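Local coordinates for protein secretory pathway GDP dissociation inhibitor (Saccharomyces cerevisiae, PDB 2BCG) that keeps Sec4 in its GDP-bound state by blocking nucleotide release, is essential for yeast secretion, and extracts GDP-bound Ypt7 from vacuolar membranes, at residues Lys89-Asn94 with Leu235-Gly240; Ala200-Asp205 with Phe216-Leu221; Ser343-Ala348 with Ile366-Glu371. One frame throughout, in Å; residues are numbered along the deposited sequence.

Contact 1 (Lys89-Asn94 with Leu235-Gly240)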
# COMPACT_ATOMS: atom_id res chain seq x y z
N LYS A 89 10.09 1.74 1.73
CA LYS A 89 9.64 3.14 1.91
C LYS A 89 8.85 3.21 3.20
O LYS A 89 8.08 2.26 3.49
CB LYS A 89 8.69 3.60 0.80
CG LYS A 89 9.24 3.50 -0.59
CD LYS A 89 10.14 4.70 -0.88
CE LYS A 89 10.75 4.58 -2.24
NZ LYS A 89 11.61 5.78 -2.50
N PHE A 90 9.05 4.30 3.95
CA PHE A 90 8.13 4.71 5.00
C PHE A 90 7.20 5.85 4.54
O PHE A 90 7.44 6.49 3.51
CB PHE A 90 8.91 5.15 6.22
CG PHE A 90 9.68 4.01 6.88
CD1 PHE A 90 11.07 4.08 7.08
CD2 PHE A 90 9.01 2.87 7.31
CE1 PHE A 90 11.75 3.03 7.72
CE2 PHE A 90 9.71 1.81 7.92
CZ PHE A 90 11.08 1.91 8.14
N LEU A 91 6.15 6.12 5.32
CA LEU A 91 5.30 7.31 5.06
C LEU A 91 5.62 8.42 6.08
O LEU A 91 5.58 8.17 7.28
CB LEU A 91 3.81 6.95 5.24
CG LEU A 91 3.14 6.15 4.10
CD1 LEU A 91 3.56 4.67 4.17
CD2 LEU A 91 1.63 6.29 4.15
N MET A 92 5.94 9.63 5.62
CA MET A 92 5.97 10.76 6.56
C MET A 92 4.56 10.97 7.14
O MET A 92 3.57 11.08 6.40
CB MET A 92 6.42 12.05 5.87
CG MET A 92 7.88 12.10 5.56
SD MET A 92 8.83 12.43 7.07
CE MET A 92 9.94 13.74 6.60
N ALA A 93 4.47 11.04 8.46
CA ALA A 93 3.18 11.16 9.12
C ALA A 93 2.36 12.39 8.70
O ALA A 93 1.14 12.31 8.73
CB ALA A 93 3.34 11.12 10.62
N ASN A 94 3.01 13.49 8.29
CA ASN A 94 2.27 14.68 7.80
C ASN A 94 2.50 14.90 6.32
O ASN A 94 2.30 16.02 5.79
CB ASN A 94 2.63 15.95 8.61
CG ASN A 94 1.60 17.08 8.45
OD1 ASN A 94 1.97 18.23 8.17
ND2 ASN A 94 0.32 16.74 8.58
N LEU A 235 5.19 6.45 9.44
CA LEU A 235 4.23 5.35 9.54
C LEU A 235 4.58 4.21 8.54
O LEU A 235 5.30 4.44 7.59
CB LEU A 235 2.82 5.87 9.22
CG LEU A 235 2.29 7.09 9.98
CD1 LEU A 235 0.91 7.51 9.45
CD2 LEU A 235 2.24 6.78 11.49
N TYR A 236 4.04 3.02 8.78
CA TYR A 236 4.26 1.87 7.90
C TYR A 236 2.97 1.04 7.87
O TYR A 236 2.35 0.84 8.91
CB TYR A 236 5.45 1.03 8.38
CG TYR A 236 5.79 -0.12 7.44
CD1 TYR A 236 6.60 0.09 6.33
CD2 TYR A 236 5.26 -1.41 7.66
CE1 TYR A 236 6.86 -0.94 5.43
CE2 TYR A 236 5.54 -2.44 6.77
CZ TYR A 236 6.32 -2.20 5.66
OH TYR A 236 6.57 -3.26 4.82
N PRO A 237 2.54 0.59 6.69
CA PRO A 237 1.29 -0.20 6.61
C PRO A 237 1.41 -1.63 7.12
O PRO A 237 2.36 -2.37 6.78
CB PRO A 237 0.99 -0.26 5.11
CG PRO A 237 2.33 -0.13 4.45
CD PRO A 237 3.16 0.76 5.36
N MET A 238 0.40 -2.06 7.88
CA MET A 238 0.25 -3.46 8.24
C MET A 238 0.11 -4.28 6.95
O MET A 238 -0.65 -3.90 6.01
CB MET A 238 -1.00 -3.65 9.12
CG MET A 238 -0.96 -2.93 10.45
SD MET A 238 0.42 -3.46 11.48
CE MET A 238 -0.10 -5.16 11.79
N TYR A 239 0.83 -5.40 6.93
CA TYR A 239 0.93 -6.33 5.79
C TYR A 239 1.78 -5.84 4.62
O TYR A 239 1.87 -6.51 3.59
CB TYR A 239 -0.43 -6.80 5.28
CG TYR A 239 -1.29 -7.50 6.27
CD1 TYR A 239 -1.05 -8.83 6.67
CD2 TYR A 239 -2.36 -6.83 6.84
CE1 TYR A 239 -1.92 -9.47 7.58
CE2 TYR A 239 -3.21 -7.44 7.72
CZ TYR A 239 -2.98 -8.74 8.10
OH TYR A 239 -3.83 -9.31 8.99
N GLY A 240 2.48 -4.73 4.82
CA GLY A 240 3.48 -4.32 3.86
C GLY A 240 3.00 -3.30 2.85
O GLY A 240 1.79 -3.00 2.73
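With a first torsion of -66°, CG of Phe-90 stands beside its backbone N, while in Tyr-236 CG is anti to N (chi1 -175°); from these starts the two rings come together at a slant, Phe-90 CD2 lying 3.8 Å from Tyr-236 CD1. At its edge, near its plane, the tyrosine ring also meets the carbonyl of Lys-89, whose O is 3.9 Å from Tyr-236 CD1. The phenol OH is hydrogen-bonded to Asp-85. Next to the rings, Leu-91 and Leu-235 form an antiparallel hydrogen-bonded pair: Leu-91 N gives a nearly straight bond of 2.9 Å to Leu-235 O, and Leu-235 N returns one of 2.8 Å to Leu-91 O. Both leucines project from the same face of the sheet, with CB of Leu-91 4.2 Å from CB of Leu-235. Leu-91 CD1 meets Pro-237 CD at 4.1 Å, the two side chains slanting across each other, and the methyl of Ala-93 rests 4.2 Å from Leu-235 CG. A type II turn follows from Pro-237 to Gly-240. Strand 234-237 is the central strand of a small antiparallel sheet, between 91-92 and 112-114, and from Tyr-236 on it is part of the region that interacts with Ypt1.

Contact 2 (Ala200-Asp205 with Phe216-Leu221)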
# COMPACT_ATOMS: atom_id res chain seq x y z
N ALA A 200 16.13 16.95 7.02
CA ALA A 200 15.71 17.26 5.66
C ALA A 200 15.76 15.98 4.80
O ALA A 200 15.09 15.89 3.76
CB ALA A 200 16.54 18.38 5.06
N LEU A 201 16.52 14.99 5.28
CA LEU A 201 16.67 13.69 4.61
C LEU A 201 17.19 13.79 3.18
O LEU A 201 16.77 13.03 2.29
CB LEU A 201 15.37 12.89 4.67
CG LEU A 201 14.92 12.51 6.08
CD1 LEU A 201 13.42 12.22 6.20
CD2 LEU A 201 15.80 11.37 6.64
N TRP A 202 18.11 14.73 2.95
CA TRP A 202 18.88 14.73 1.72
C TRP A 202 19.88 13.58 1.80
O TRP A 202 20.38 13.26 2.88
CB TRP A 202 19.65 16.06 1.54
CG TRP A 202 18.79 17.29 1.36
CD1 TRP A 202 18.66 18.32 2.26
CD2 TRP A 202 17.99 17.65 0.23
NE1 TRP A 202 17.82 19.30 1.74
CE2 TRP A 202 17.39 18.91 0.51
CE3 TRP A 202 17.70 17.03 -1.00
CZ2 TRP A 202 16.53 19.56 -0.39
CZ3 TRP A 202 16.84 17.69 -1.90
CH2 TRP A 202 16.27 18.94 -1.58
N THR A 203 20.17 12.93 0.67
CA THR A 203 21.07 11.77 0.63
C THR A 203 22.47 12.22 0.28
O THR A 203 23.44 11.44 0.32
CB THR A 203 20.59 10.69 -0.37
OG1 THR A 203 21.43 9.53 -0.28
CG2 THR A 203 20.65 11.20 -1.76
N ASN A 204 22.57 13.50 -0.07
CA ASN A 204 23.84 14.13 -0.42
C ASN A 204 23.85 15.58 0.05
O ASN A 204 22.84 16.08 0.55
CB ASN A 204 24.09 14.04 -1.94
CG ASN A 204 22.94 14.63 -2.75
OD1 ASN A 204 22.54 15.78 -2.54
ND2 ASN A 204 22.41 13.85 -3.69
N ASP A 205 25.00 16.23 -0.12
CA ASP A 205 25.16 17.63 0.29
C ASP A 205 24.94 18.68 -0.80
O ASP A 205 25.29 19.85 -0.59
CB ASP A 205 26.55 17.81 0.89
CG ASP A 205 26.62 17.30 2.30
OD1 ASP A 205 27.75 17.07 2.77
OD2 ASP A 205 25.55 17.13 2.92
N PHE A 216 13.94 24.10 3.81
CA PHE A 216 13.08 24.64 4.84
C PHE A 216 11.79 23.82 4.94
O PHE A 216 11.37 23.42 6.04
CB PHE A 216 12.73 26.12 4.54
CG PHE A 216 11.87 26.77 5.59
CD1 PHE A 216 10.47 26.67 5.53
CD2 PHE A 216 12.45 27.49 6.64
CE1 PHE A 216 9.68 27.27 6.52
CE2 PHE A 216 11.65 28.08 7.63
CZ PHE A 216 10.27 27.97 7.57
N GLU A 217 11.15 23.62 3.79
CA GLU A 217 9.92 22.82 3.75
C GLU A 217 10.12 21.36 4.21
O GLU A 217 9.27 20.84 4.94
CB GLU A 217 9.19 22.92 2.40
CG GLU A 217 9.88 22.31 1.17
CD GLU A 217 9.28 22.76 -0.19
OE1 GLU A 217 8.27 23.51 -0.20
OE2 GLU A 217 9.80 22.35 -1.25
N ARG A 218 11.22 20.72 3.81
CA ARG A 218 11.52 19.34 4.26
C ARG A 218 11.73 19.27 5.78
O ARG A 218 11.24 18.35 6.43
CB ARG A 218 12.73 18.73 3.55
CG ARG A 218 12.57 18.37 2.05
CD ARG A 218 13.93 17.88 1.59
NE ARG A 218 13.98 17.30 0.26
CZ ARG A 218 14.52 16.12 -0.05
NH1 ARG A 218 15.10 15.36 0.89
NH2 ARG A 218 14.50 15.70 -1.31
N ILE A 219 12.46 20.23 6.35
CA ILE A 219 12.68 20.28 7.78
C ILE A 219 11.38 20.55 8.54
O ILE A 219 11.08 19.90 9.54
CB ILE A 219 13.75 21.35 8.13
CG1 ILE A 219 15.09 20.97 7.48
CG2 ILE A 219 13.87 21.53 9.65
CD1 ILE A 219 16.05 22.15 7.35
N LEU A 220 10.59 21.52 8.06
CA LEU A 220 9.26 21.71 8.62
C LEU A 220 8.39 20.43 8.55
O LEU A 220 7.76 20.08 9.56
CB LEU A 220 8.56 22.86 7.91
CG LEU A 220 7.21 23.33 8.47
CD1 LEU A 220 7.27 23.82 9.91
CD2 LEU A 220 6.71 24.41 7.51
N LEU A 221 8.39 19.78 7.38
CA LEU A 221 7.66 18.49 7.19
C LEU A 221 8.11 17.45 8.22
O LEU A 221 7.29 16.76 8.81
CB LEU A 221 7.84 17.94 5.77
CG LEU A 221 7.21 16.56 5.47
CD1 LEU A 221 5.69 16.54 5.71
CD2 LEU A 221 7.55 16.08 4.09
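Arg-218 lays its guanidinium flat on the indole of Trp-202, the two planes only 15° apart and their centres 3.4 Å from each other. CZ of Arg-218 sits over the six-membered ring of Trp-202, 3.5 Å from its centroid, a cation-pi arrangement, and Arg-218 CD adds a CH-pi contact over the same ring at 3.9 Å. The arginine spans the distance because its chain runs extended from CG to NE (chi2 176°, chi3 171°). Within the guanidinium plane, NH1 of Arg-218 gives a good hydrogen bond of 2.9 Å to Ala-200 O and a weak one of 3.2 Å to Leu-201 O, so the group is gripped at its edge as well as on a face. This stack is partly open to solvent, whereas the apolar side is buried: Ala-200 CB packs on Ile-219 CG1 at 3.8 Å. Ile-219 lies about 6 Å from a bound geranylgeranyl group, on the helix that carries the pocket residues Cys-223, Val-226 and Ala-227. Outside the two segments Trp-202 NE1 is hydrogen-bonded to Ser-215 OG and its ring is stacked with Tyr-207. The accepting carbonyls lie just past the end of helix 189-199, where Leu-201 takes positive phi; the cation is therefore likely to be stabilised both by the indole's electrons and by the negative end of that helix.

Contact 3 (Ser343-Ala348 with Ile366-Glu371)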
# COMPACT_ATOMS: atom_id res chain seq x y z
N SER A 343 26.71 9.31 -1.22
CA SER A 343 25.30 9.20 -0.87
C SER A 343 25.14 8.40 0.40
O SER A 343 25.92 7.51 0.73
CB SER A 343 24.43 8.64 -2.00
OG SER A 343 24.61 7.27 -2.14
N ASP A 344 24.07 8.72 1.09
CA ASP A 344 23.73 8.01 2.32
C ASP A 344 23.35 6.54 2.05
O ASP A 344 22.90 6.18 0.96
CB ASP A 344 22.58 8.71 3.03
CG ASP A 344 22.94 10.10 3.52
OD1 ASP A 344 22.07 10.74 4.15
OD2 ASP A 344 24.09 10.55 3.30
N ILE A 345 23.53 5.71 3.06
CA ILE A 345 22.96 4.34 3.04
C ILE A 345 21.84 4.33 4.04
O ILE A 345 21.96 4.90 5.15
CB ILE A 345 24.02 3.28 3.47
CG1 ILE A 345 25.24 3.36 2.52
CG2 ILE A 345 23.38 1.88 3.48
CD1 ILE A 345 26.31 2.36 2.83
N TYR A 346 20.71 3.74 3.64
CA TYR A 346 19.55 3.58 4.52
C TYR A 346 19.36 2.13 4.90
O TYR A 346 19.67 1.20 4.15
CB TYR A 346 18.25 4.06 3.84
CG TYR A 346 18.20 5.56 3.60
CD1 TYR A 346 18.05 6.04 2.31
CD2 TYR A 346 18.23 6.49 4.67
CE1 TYR A 346 18.01 7.41 2.05
CE2 TYR A 346 18.16 7.87 4.42
CZ TYR A 346 18.04 8.31 3.12
OH TYR A 346 17.95 9.65 2.84
N VAL A 347 18.79 1.93 6.08
CA VAL A 347 18.24 0.63 6.43
C VAL A 347 16.80 0.86 6.89
O VAL A 347 16.51 1.80 7.64
CB VAL A 347 19.05 -0.12 7.50
CG1 VAL A 347 18.66 -1.60 7.53
CG2 VAL A 347 20.58 -0.00 7.24
N ALA A 348 15.91 -0.01 6.45
CA ALA A 348 14.50 0.02 6.84
C ALA A 348 14.23 -1.31 7.49
O ALA A 348 14.41 -2.37 6.87
CB ALA A 348 13.59 0.20 5.63
N ILE A 366 18.42 -2.92 3.20
CA ILE A 366 19.50 -1.93 3.11
C ILE A 366 19.49 -1.41 1.68
O ILE A 366 19.37 -2.19 0.73
CB ILE A 366 20.87 -2.58 3.40
CG1 ILE A 366 20.94 -3.17 4.83
CG2 ILE A 366 21.99 -1.57 3.19
CD1 ILE A 366 22.08 -4.18 4.97
N SER A 367 19.67 -0.10 1.52
CA SER A 367 19.74 0.42 0.15
C SER A 367 20.62 1.63 0.04
O SER A 367 20.76 2.41 0.99
CB SER A 367 18.35 0.71 -0.38
OG SER A 367 17.80 1.80 0.27
N THR A 368 21.20 1.80 -1.15
CA THR A 368 21.94 3.01 -1.44
C THR A 368 22.14 3.06 -2.95
O THR A 368 21.95 2.06 -3.65
CB THR A 368 23.31 3.00 -0.71
OG1 THR A 368 23.89 4.32 -0.74
CG2 THR A 368 24.26 1.97 -1.35
N ILE A 369 22.47 4.25 -3.43
CA ILE A 369 22.89 4.44 -4.80
C ILE A 369 24.34 3.91 -4.90
O ILE A 369 25.22 4.28 -4.11
CB ILE A 369 22.86 5.94 -5.13
CG1 ILE A 369 21.42 6.48 -5.15
CG2 ILE A 369 23.63 6.25 -6.42
CD1 ILE A 369 20.49 5.77 -6.09
N ILE A 370 24.55 3.01 -5.84
CA ILE A 370 25.85 2.39 -6.06
C ILE A 370 26.85 3.45 -6.51
O ILE A 370 26.56 4.24 -7.41
CB ILE A 370 25.72 1.24 -7.09
CG1 ILE A 370 24.95 0.07 -6.49
CG2 ILE A 370 27.10 0.73 -7.58
CD1 ILE A 370 24.44 -0.90 -7.55
N GLU A 371 28.02 3.47 -5.87
CA GLU A 371 29.11 4.38 -6.29
C GLU A 371 30.45 3.68 -6.52
O GLU A 371 31.45 4.34 -6.83
CB GLU A 371 29.27 5.58 -5.35
CG GLU A 371 29.66 5.19 -3.91
CD GLU A 371 29.75 6.40 -3.01
OE1 GLU A 371 30.89 6.72 -2.55
OE2 GLU A 371 28.70 7.03 -2.77
O HOH W 1 26.35 6.89 -3.97
O HOH W 2 16.70 0.87 2.67
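The flat carbonyl group of Asp-344 is approached from above its plane: the hydroxyl of Thr-368 donates to Asp-344 O at 2.7 Å, lying 42° out of that plane. At the neighbouring pair the donors lie nearer the carbonyl planes: Tyr-346 N comes nearly straight onto Ser-367 O at 3.0 Å, and Ser-367 N, 2.9 Å from Tyr-346 O, is tilted modestly from the plane. These bonds belong to a beta hairpin made of strands 345-351 and 362-369, two neighbours in the large mixed sheet, whose short segments run antiparallel at 156°. Tyr-346 and Ser-367 share one face, where the tyrosine ring leads away from the hairpin partner toward Gln-331 and Ile-333. On the other face Val-347 and Ile-366 form a non-hydrogen-bonded pair with side chains lying side by side, CG1 of Val-347 being 3.9 Å from CG1 of Ile-366. Ile-345 slants across to the same residue, bringing its CG2 to 3.7 Å from Ile-366 CG2; both isoleucines pack on Ala-382, and Ile-366 also on Phe-383, of helix 380-383. Thr-368 reaches the Asp-344 carbonyl because its OG1 stands anti to the backbone N (chi1 -166°). An alanine here would probably leave Asp-344 O without its hydroxyl donor and take away the packing of OG1 on Ile-345 CG1. Beyond the strands, the Glu-371 carboxylate accepts from Lys-342 N and, weakly, from Ser-343 N. One water finishes the junction; its link to Ser-343 OG holds in one of two conformers of that serine, and it donates to Ile-369 O at 2.8 Å and Glu-371 OE2 at 2.6 Å.

Overall arrangement
All three contacts are largely buried, but contact 1 lies closest to the middle of the chain and contact 2 includes a partly exposed stack. Contacts 1 and 3 are antiparallel strand pairings in two different sheets, held by backbone bonds and apolar side chains; contact 3 adds hydroxyls, a carboxylate and water at its end. Contact 2 instead ties a loop to helix 212-229 through a cation and an aromatic face. That helix runs on toward strand 234-237 of contact 1, and Met-92 packs on Leu-201 and Leu-221. Phe-90 touches Ala-348, linking contacts 1 and 3, while Thr-203 O probably bonds Asp-344 N, joining contacts 2 and 3.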